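Local coordinates for myosin light chain (Saccharomyces cerevisiae, PDB 1M45), which serves as a calmodulin-like light chain for the yeast myosins Myo1 and Myo2 and for Iqg1, binding their IQ motifs and acting in cytokinesis, at residues A[6-9]-A[10-13]; A[38-41]-A[42-46]; A[138-141]-A[142-146]. All blocks are in the same frame, centred on the assembly; numbering follows the deposited sequence. Where two conformers were deposited one is given.

Interaction 1 (A[6-9]-A[10-13]); sequences NKDI and FTLF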
loop_
_atom_site.group_PDB
_atom_site.type_symbol
_atom_site.label_atom_id
_atom_site.label_comp_id
_atom_site.label_asym_id
_atom_site.label_seq_id
_atom_site.Cartn_x
_atom_site.Cartn_y
_atom_site.Cartn_z
ATOM N N ASN A 6 -14.109 5.411 -8.465
ATOM C CA ASN A 6 -14.206 3.955 -8.451
ATOM C C ASN A 6 -13.459 3.327 -9.622
ATOM O O ASN A 6 -12.796 2.305 -9.441
ATOM C CB ASN A 6 -15.672 3.490 -8.438
ATOM C CG ASN A 6 -15.814 1.960 -8.457
ATOM O OD1 ASN A 6 -16.425 1.383 -9.375
ATOM N ND2 ASN A 6 -15.279 1.304 -7.438
ATOM N N LYS A 7 -13.590 3.926 -10.810
ATOM C CA LYS A 7 -12.956 3.427 -12.024
ATOM C C LYS A 7 -13.234 1.933 -12.230
ATOM O O LYS A 7 -12.336 1.162 -12.621
ATOM C CB LYS A 7 -11.456 3.690 -11.969
ATOM C CG LYS A 7 -11.087 5.173 -11.883
ATOM C CD LYS A 7 -9.581 5.322 -11.950
ATOM C CE LYS A 7 -9.150 6.788 -11.980
ATOM N NZ LYS A 7 -7.649 6.860 -11.945
ATOM N N ASP A 8 -14.488 1.552 -11.958
ATOM C CA ASP A 8 -14.986 0.173 -12.110
ATOM C C ASP A 8 -14.270 -0.860 -11.252
ATOM O O ASP A 8 -14.238 -2.039 -11.593
ATOM C CB ASP A 8 -14.886 -0.295 -13.553
ATOM C CG ASP A 8 -15.894 -1.394 -13.878
ATOM O OD1 ASP A 8 -16.975 -1.442 -13.271
ATOM O OD2 ASP A 8 -15.646 -2.222 -14.738
ATOM N N ILE A 9 -13.643 -0.413 -10.174
ATOM C CA ILE A 9 -12.924 -1.346 -9.340
ATOM C C ILE A 9 -13.874 -2.145 -8.438
ATOM O O ILE A 9 -13.634 -3.313 -8.149
ATOM C CB ILE A 9 -11.875 -0.591 -8.517
ATOM C CG1 ILE A 9 -10.747 -0.109 -9.424
ATOM C CG2 ILE A 9 -11.351 -1.474 -7.362
ATOM C CD1 ILE A 9 -9.827 0.929 -8.712
ATOM N N PHE A 10 -14.965 -1.527 -8.000
ATOM C CA PHE A 10 -15.905 -2.185 -7.114
ATOM C C PHE A 10 -16.351 -3.575 -7.621
ATOM O O PHE A 10 -16.484 -4.507 -6.823
ATOM C CB PHE A 10 -17.105 -1.280 -6.877
ATOM C CG PHE A 10 -18.012 -1.737 -5.781
ATOM C CD1 PHE A 10 -19.095 -2.570 -6.067
ATOM C CD2 PHE A 10 -17.807 -1.355 -4.455
ATOM C CE1 PHE A 10 -19.947 -3.008 -5.044
ATOM C CE2 PHE A 10 -18.658 -1.752 -3.457
ATOM C CZ PHE A 10 -19.730 -2.596 -3.743
ATOM N N THR A 11 -16.545 -3.716 -8.932
ATOM C CA THR A 11 -16.991 -5.003 -9.492
ATOM C C THR A 11 -15.951 -6.096 -9.308
ATOM O O THR A 11 -16.322 -7.272 -9.191
ATOM C CB THR A 11 -17.423 -4.925 -11.001
ATOM O OG1 THR A 11 -16.428 -4.228 -11.757
ATOM C CG2 THR A 11 -18.671 -4.084 -11.156
ATOM N N LEU A 12 -14.676 -5.740 -9.232
ATOM C CA LEU A 12 -13.634 -6.755 -9.035
ATOM C C LEU A 12 -13.677 -7.300 -7.608
ATOM O O LEU A 12 -13.201 -8.433 -7.332
ATOM C CB LEU A 12 -12.240 -6.182 -9.340
ATOM C CG LEU A 12 -11.945 -5.730 -10.760
ATOM C CD1 LEU A 12 -10.574 -5.048 -10.819
ATOM C CD2 LEU A 12 -12.006 -6.958 -11.676
ATOM N N PHE A 13 -14.215 -6.495 -6.694
ATOM C CA PHE A 13 -14.376 -6.895 -5.311
ATOM C C PHE A 13 -15.719 -7.578 -5.102
ATOM O O PHE A 13 -15.957 -8.181 -4.043
ATOM C CB PHE A 13 -14.244 -5.680 -4.371
ATOM C CG PHE A 13 -12.812 -5.227 -4.171
ATOM C CD1 PHE A 13 -12.213 -4.410 -5.076
ATOM C CD2 PHE A 13 -12.059 -5.742 -3.110
ATOM C CE1 PHE A 13 -10.881 -4.009 -4.918
ATOM C CE2 PHE A 13 -10.720 -5.359 -2.931
ATOM C CZ PHE A 13 -10.146 -4.479 -3.836
HETATM O O HOH W 1 -17.307 -1.229 -10.511
#

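Interaction 2 (A[38-41]-A[42-46]); sequences TNQL and VQDII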
loop_
_atom_site.group_PDB
_atom_site.type_symbol
_atom_site.label_atom_id
_atom_site.label_comp_id
_atom_site.label_asym_id
_atom_site.label_seq_id
_atom_site.Cartn_x
_atom_site.Cartn_y
_atom_site.Cartn_z
ATOM N N THR A 38 -3.581 2.739 6.994
ATOM C CA THR A 38 -3.142 1.702 7.911
ATOM C C THR A 38 -4.398 0.905 8.230
ATOM O O THR A 38 -5.535 1.416 8.093
ATOM C CB THR A 38 -2.620 2.273 9.245
ATOM O OG1 THR A 38 -3.662 3.076 9.822
ATOM C CG2 THR A 38 -1.432 3.198 9.010
ATOM N N ASN A 39 -4.214 -0.341 8.671
ATOM C CA ASN A 39 -5.355 -1.158 9.088
ATOM C C ASN A 39 -6.156 -0.431 10.185
ATOM O O ASN A 39 -7.391 -0.462 10.215
ATOM C CB ASN A 39 -4.888 -2.545 9.572
ATOM C CG ASN A 39 -4.222 -3.398 8.447
ATOM O OD1 ASN A 39 -4.293 -3.069 7.258
ATOM N ND2 ASN A 39 -3.576 -4.498 8.842
ATOM N N GLN A 40 -5.447 0.271 11.080
ATOM C CA GLN A 40 -6.127 1.030 12.124
ATOM C C GLN A 40 -7.111 2.078 11.616
ATOM O O GLN A 40 -8.242 2.190 12.120
ATOM C CB GLN A 40 -5.116 1.637 13.121
ATOM C CG GLN A 40 -5.753 2.340 14.293
ATOM C CD GLN A 40 -6.579 1.398 15.132
ATOM O OE1 GLN A 40 -6.100 0.341 15.554
ATOM N NE2 GLN A 40 -7.829 1.769 15.372
ATOM N N LEU A 41 -6.699 2.847 10.610
ATOM C CA LEU A 41 -7.571 3.850 10.038
ATOM C C LEU A 41 -8.837 3.219 9.456
ATOM O O LEU A 41 -9.921 3.757 9.600
ATOM C CB LEU A 41 -6.846 4.687 8.962
ATOM C CG LEU A 41 -7.744 5.682 8.211
ATOM C CD1 LEU A 41 -8.411 6.644 9.169
ATOM C CD2 LEU A 41 -6.911 6.478 7.196
ATOM N N VAL A 42 -8.669 2.081 8.796
ATOM C CA VAL A 42 -9.815 1.367 8.218
ATOM C C VAL A 42 -10.825 1.038 9.356
ATOM O O VAL A 42 -12.016 1.298 9.239
ATOM C CB VAL A 42 -9.353 0.113 7.480
ATOM C CG1 VAL A 42 -10.538 -0.634 6.877
ATOM C CG2 VAL A 42 -8.337 0.467 6.374
ATOM N N GLN A 43 -10.309 0.485 10.451
ATOM C CA GLN A 43 -11.141 0.146 11.611
ATOM C C GLN A 43 -11.817 1.368 12.225
ATOM O O GLN A 43 -12.987 1.291 12.597
ATOM C CB GLN A 43 -10.291 -0.579 12.670
ATOM C CG GLN A 43 -9.713 -1.890 12.200
ATOM C CD GLN A 43 -10.782 -2.885 11.789
ATOM O OE1 GLN A 43 -10.647 -3.547 10.774
ATOM N NE2 GLN A 43 -11.853 -2.980 12.577
ATOM N N ASP A 44 -11.127 2.504 12.294
ATOM C CA ASP A 44 -11.736 3.711 12.838
ATOM C C ASP A 44 -12.891 4.177 11.955
ATOM O O ASP A 44 -13.924 4.626 12.450
ATOM C CB ASP A 44 -10.717 4.856 12.988
ATOM C CG ASP A 44 -9.533 4.499 13.878
ATOM O OD1 ASP A 44 -9.674 3.720 14.838
ATOM O OD2 ASP A 44 -8.395 4.968 13.670
ATOM N N ILE A 45 -12.708 4.062 10.640
ATOM C CA ILE A 45 -13.725 4.449 9.681
ATOM C C ILE A 45 -14.972 3.601 9.844
ATOM O O ILE A 45 -16.058 4.150 9.904
ATOM C CB ILE A 45 -13.199 4.372 8.236
ATOM C CG1 ILE A 45 -12.227 5.512 7.967
ATOM C CG2 ILE A 45 -14.364 4.486 7.232
ATOM C CD1 ILE A 45 -11.497 5.396 6.651
ATOM N N ILE A 46 -14.824 2.281 9.923
ATOM C CA ILE A 46 -15.985 1.394 10.047
ATOM C C ILE A 46 -16.604 1.493 11.428
ATOM O O ILE A 46 -17.821 1.595 11.547
ATOM C CB ILE A 46 -15.592 -0.072 9.788
ATOM C CG1 ILE A 46 -14.952 -0.221 8.413
ATOM C CG2 ILE A 46 -16.819 -0.991 9.893
ATOM C CD1 ILE A 46 -14.528 -1.625 8.098
HETATM O O HOH W 2 -8.255 -3.055 9.382
#

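Interaction 3 (A[138-141]-A[142-146]); sequences YKKF and IEDVL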
loop_
_atom_site.group_PDB
_atom_site.type_symbol
_atom_site.label_atom_id
_atom_site.label_comp_id
_atom_site.label_asym_id
_atom_site.label_seq_id
_atom_site.Cartn_x
_atom_site.Cartn_y
_atom_site.Cartn_z
ATOM N N TYR A 138 17.185 2.036 -4.937
ATOM C CA TYR A 138 16.052 2.266 -4.030
ATOM C C TYR A 138 15.287 3.540 -4.300
ATOM O O TYR A 138 14.086 3.573 -4.089
ATOM C CB TYR A 138 16.417 2.156 -2.574
ATOM C CG TYR A 138 17.610 2.924 -2.067
ATOM C CD1 TYR A 138 17.511 4.284 -1.771
ATOM C CD2 TYR A 138 18.796 2.258 -1.748
ATOM C CE1 TYR A 138 18.586 4.977 -1.217
ATOM C CE2 TYR A 138 19.873 2.942 -1.203
ATOM C CZ TYR A 138 19.763 4.298 -0.939
ATOM O OH TYR A 138 20.842 4.957 -0.409
ATOM N N LYS A 139 15.958 4.570 -4.801
ATOM C CA LYS A 139 15.189 5.762 -5.185
ATOM C C LYS A 139 14.194 5.457 -6.303
ATOM O O LYS A 139 13.067 5.983 -6.283
ATOM C CB LYS A 139 16.108 6.902 -5.621
ATOM C CG LYS A 139 16.735 7.637 -4.456
ATOM C CD LYS A 139 17.517 8.845 -4.965
ATOM C CE LYS A 139 18.044 9.657 -3.834
ATOM N NZ LYS A 139 16.961 10.207 -3.002
ATOM N N LYS A 140 14.617 4.660 -7.279
ATOM C CA LYS A 140 13.723 4.270 -8.359
ATOM C C LYS A 140 12.599 3.389 -7.826
ATOM O O LYS A 140 11.433 3.529 -8.222
ATOM C CB LYS A 140 14.498 3.574 -9.483
ATOM C CG LYS A 140 13.601 3.109 -10.599
ATOM C CD LYS A 140 14.393 2.395 -11.713
ATOM C CE LYS A 140 13.541 2.276 -12.990
ATOM N NZ LYS A 140 12.271 1.489 -12.797
ATOM N N PHE A 141 12.948 2.499 -6.904
ATOM C CA PHE A 141 11.969 1.640 -6.281
ATOM C C PHE A 141 10.930 2.482 -5.551
ATOM O O PHE A 141 9.729 2.273 -5.737
ATOM C CB PHE A 141 12.673 0.665 -5.329
ATOM C CG PHE A 141 11.739 -0.043 -4.389
ATOM C CD1 PHE A 141 10.950 -1.097 -4.847
ATOM C CD2 PHE A 141 11.673 0.332 -3.045
ATOM C CE1 PHE A 141 10.070 -1.764 -3.951
ATOM C CE2 PHE A 141 10.800 -0.304 -2.151
ATOM C CZ PHE A 141 9.998 -1.357 -2.607
ATOM N N ILE A 142 11.390 3.422 -4.717
ATOM C CA ILE A 142 10.470 4.285 -3.972
ATOM C C ILE A 142 9.558 5.041 -4.931
ATOM O O ILE A 142 8.338 5.167 -4.689
ATOM C CB ILE A 142 11.226 5.245 -3.081
ATOM C CG1 ILE A 142 11.934 4.452 -1.968
ATOM C CG2 ILE A 142 10.266 6.238 -2.431
ATOM C CD1 ILE A 142 13.081 5.274 -1.294
ATOM N N GLU A 143 10.137 5.559 -6.016
ATOM C CA GLU A 143 9.324 6.305 -7.006
ATOM C C GLU A 143 8.200 5.442 -7.579
ATOM O O GLU A 143 7.055 5.890 -7.719
ATOM C CB GLU A 143 10.181 6.856 -8.135
ATOM C CG GLU A 143 11.154 7.894 -7.619
ATOM C CD GLU A 143 10.476 9.190 -7.235
ATOM O OE1 GLU A 143 9.444 9.549 -7.857
ATOM O OE2 GLU A 143 10.972 9.844 -6.304
ATOM N N ASP A 144 8.529 4.191 -7.875
ATOM C CA ASP A 144 7.515 3.284 -8.404
ATOM C C ASP A 144 6.406 3.017 -7.394
ATOM O O ASP A 144 5.209 3.001 -7.728
ATOM C CB ASP A 144 8.186 1.964 -8.819
ATOM C CG ASP A 144 8.954 2.084 -10.131
ATOM O OD1 ASP A 144 9.676 1.111 -10.481
ATOM O OD2 ASP A 144 8.959 3.102 -10.856
ATOM N N VAL A 145 6.786 2.796 -6.143
ATOM C CA VAL A 145 5.811 2.459 -5.119
ATOM C C VAL A 145 4.884 3.646 -4.868
ATOM O O VAL A 145 3.713 3.442 -4.583
ATOM C CB VAL A 145 6.530 2.032 -3.810
ATOM C CG1 VAL A 145 5.583 2.004 -2.577
ATOM C CG2 VAL A 145 7.200 0.651 -4.026
ATOM N N LEU A 146 5.440 4.859 -4.935
ATOM C CA LEU A 146 4.672 6.055 -4.676
ATOM C C LEU A 146 3.917 6.640 -5.871
ATOM O O LEU A 146 3.075 7.551 -5.688
ATOM C CB LEU A 146 5.556 7.106 -4.018
ATOM C CG LEU A 146 6.199 6.737 -2.672
ATOM C CD1 LEU A 146 6.989 7.978 -2.238
ATOM C CD2 LEU A 146 5.163 6.307 -1.620
HETATM O O HOH W 3 10.871 5.025 -10.935
#

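Interaction 1 (A[6-9]-A[10-13])
Thr11 leans back over Asp8, and following its side chain outward shows how the short helix 10-13 is tied to the turn before it. Thr11 CB lies 4.2 Å from Asp8 OD1, at the margin of contact. With chi1 at 48°, Thr11 OG1 sits between the backbone N and the carbonyl carbon and faces two oxygens: Asp8 O at 3.1 Å and Asp8 OD1 at 3.2 Å. Both bonds are weak, and which oxygen takes the single hydroxyl proton is not settled. The other branch, Thr11 CG2, rests 3.8 Å from Asp8 OD1. A water completes this polar patch, donating to Asp8 OD1 and accepting from Thr11 N, so that the first turn's amide is satisfied through solvent.

The turn itself is type I', from Asn6 to Ile9, closed by Ile9 N bonding to Asn6 O. The amide group of Asn6 lies against Phe10, Asn6 CG being 3.6 Å from Phe10 N. Replacing it by an alanine would probably leave that backbone N without its polar neighbour and open a gap beside Phe10 CB. Beyond the turn, Leu12 N donates to Ile9 O across 2.9 Å, a bent bond of 138°; this three-residue spacing fits a helix that is only weakly bonded. Ile9 and Phe13 run side by side, with Ile9 CG2 reaching the edge of the Phe13 ring, 3.6 Å from Phe13 CE1.

The apolar side chains carry the unit into the EF-hand fold. Ile9 and Phe13 pack on helix 26-32, both phenylalanines meet Ile21 of strand 20-22, and Phe10 reaches Leu60 and Ile63 of helix 60-69, while Ile9 and Leu12 also touch apolar side chains of the bound IQ peptide.

Interaction 2 (A[38-41]-A[42-46])
Gln40 and Asp44, one helical turn apart, supply the side-chain hydrogen bond of this contact: Gln40 NE2 donates to Asp44 OD1 over 2.7 Å. The oxygen lies in the plane of the Gln40 amide, yet the amide reaches it from above the carboxylate plane, 35° out of it. A bend at chi2 (62°) turns the end of the glutamine forward along the helix toward Asp44 and makes this reach possible.

A second polar group marks the start of helix 39-47. Thr38 is its N-cap, and Thr38 OG1 accepts from Leu41 N at 3.1 Å, taking up an amide that has no earlier helical carbonyl to bond. From there the ordinary ladder runs on: Val42 N, Gln43 N, Asp44 N and Ile45 N each donate to the carbonyl four residues earlier, from Thr38 O to Leu41 O. A water donates to both Asn39 O and Gln43 OE1, adding a solvent bridge on the same turn, while the Asn39 side chain itself bonds through OD1 to Arg31.

In the apolar part, Leu41 CG comes 4.1 Å from Ile45 CD1. Both side chains touch Leu74 of helix 71-75, and Val42 packs on Pro37. Separately, Ile45 CG1 lies against the backbone oxygen Leu41 O, at 3.3 Å.

The chemistry is that of an amphipathic helix. On the exposed side the N-H from Gln40 would tend to stabilise the negative charge of Asp44, while the nearby Gln40 carbonyl oxygen probably offsets part of this; the leucine and isoleucine turn to the neighbouring helix.

Interaction 3 (A[138-141]-A[142-146])
Ile142 lies along the carbonyl of Tyr138, one turn back: Ile142 CG1 is 3.1 Å from Tyr138 O and Ile142 CD1 3.4 Å from the same oxygen, which also receives Ile142 N in a nearly straight bond of 169°. Chi1 of -67° sets CG1 beside the backbone N, and this is what lays the longer branch over that carbonyl.

Phe141 makes the aromatic contact. Val145 CG2 stands over one face of the Phe141 ring, 4.0 Å from the centroid and 22° off the normal, a CH-pi contact shifted toward Phe141 CZ, which is 3.7 Å from the methyl. Val145 N donates to Phe141 O, so backbone and side chain join the same two residues.

On the exposed side, Lys140 stretches out before turning at chi4, and Lys140 NZ forms a long salt bridge of 3.5 Å with Asp144 OD1. The other oxygen, OD2, is held by Arg147 and by a water that also donates to Lys140 O; the carboxylate thus has two basic partners.

In the fold, helix 138-146 follows strand 135-137 as the exiting helix of the last EF-hand. Ile142 packs on Phe85 and Phe89 of helix 83-90, whereas Phe141 and Val145 press on Leu124 of helix 118-125, and Val145 also meets an apolar side chain of the bound peptide.

Overall arrangement
All three contacts are local and partly buried, and none touches another. Interaction 1 lies where a turn becomes a short, weakly bonded helix, so its polar side is made of weak threonine hydroxyl contacts and a bridging water. Interactions 2 and 3 are regular helix on opposite sides of the chain's centre. Each pairs residues four apart on its exposed face, neutral amide with carboxylate in 38-46 and lysine with carboxylate in 138-146. Their buried faces differ too: interaction 2 is wholly aliphatic, whereas interactions 1 and 3 bring phenylalanines into the EF-hand cores. Apolar residues of these two meet the IQ peptide; interaction 2 approaches it through polar residues at its helix start.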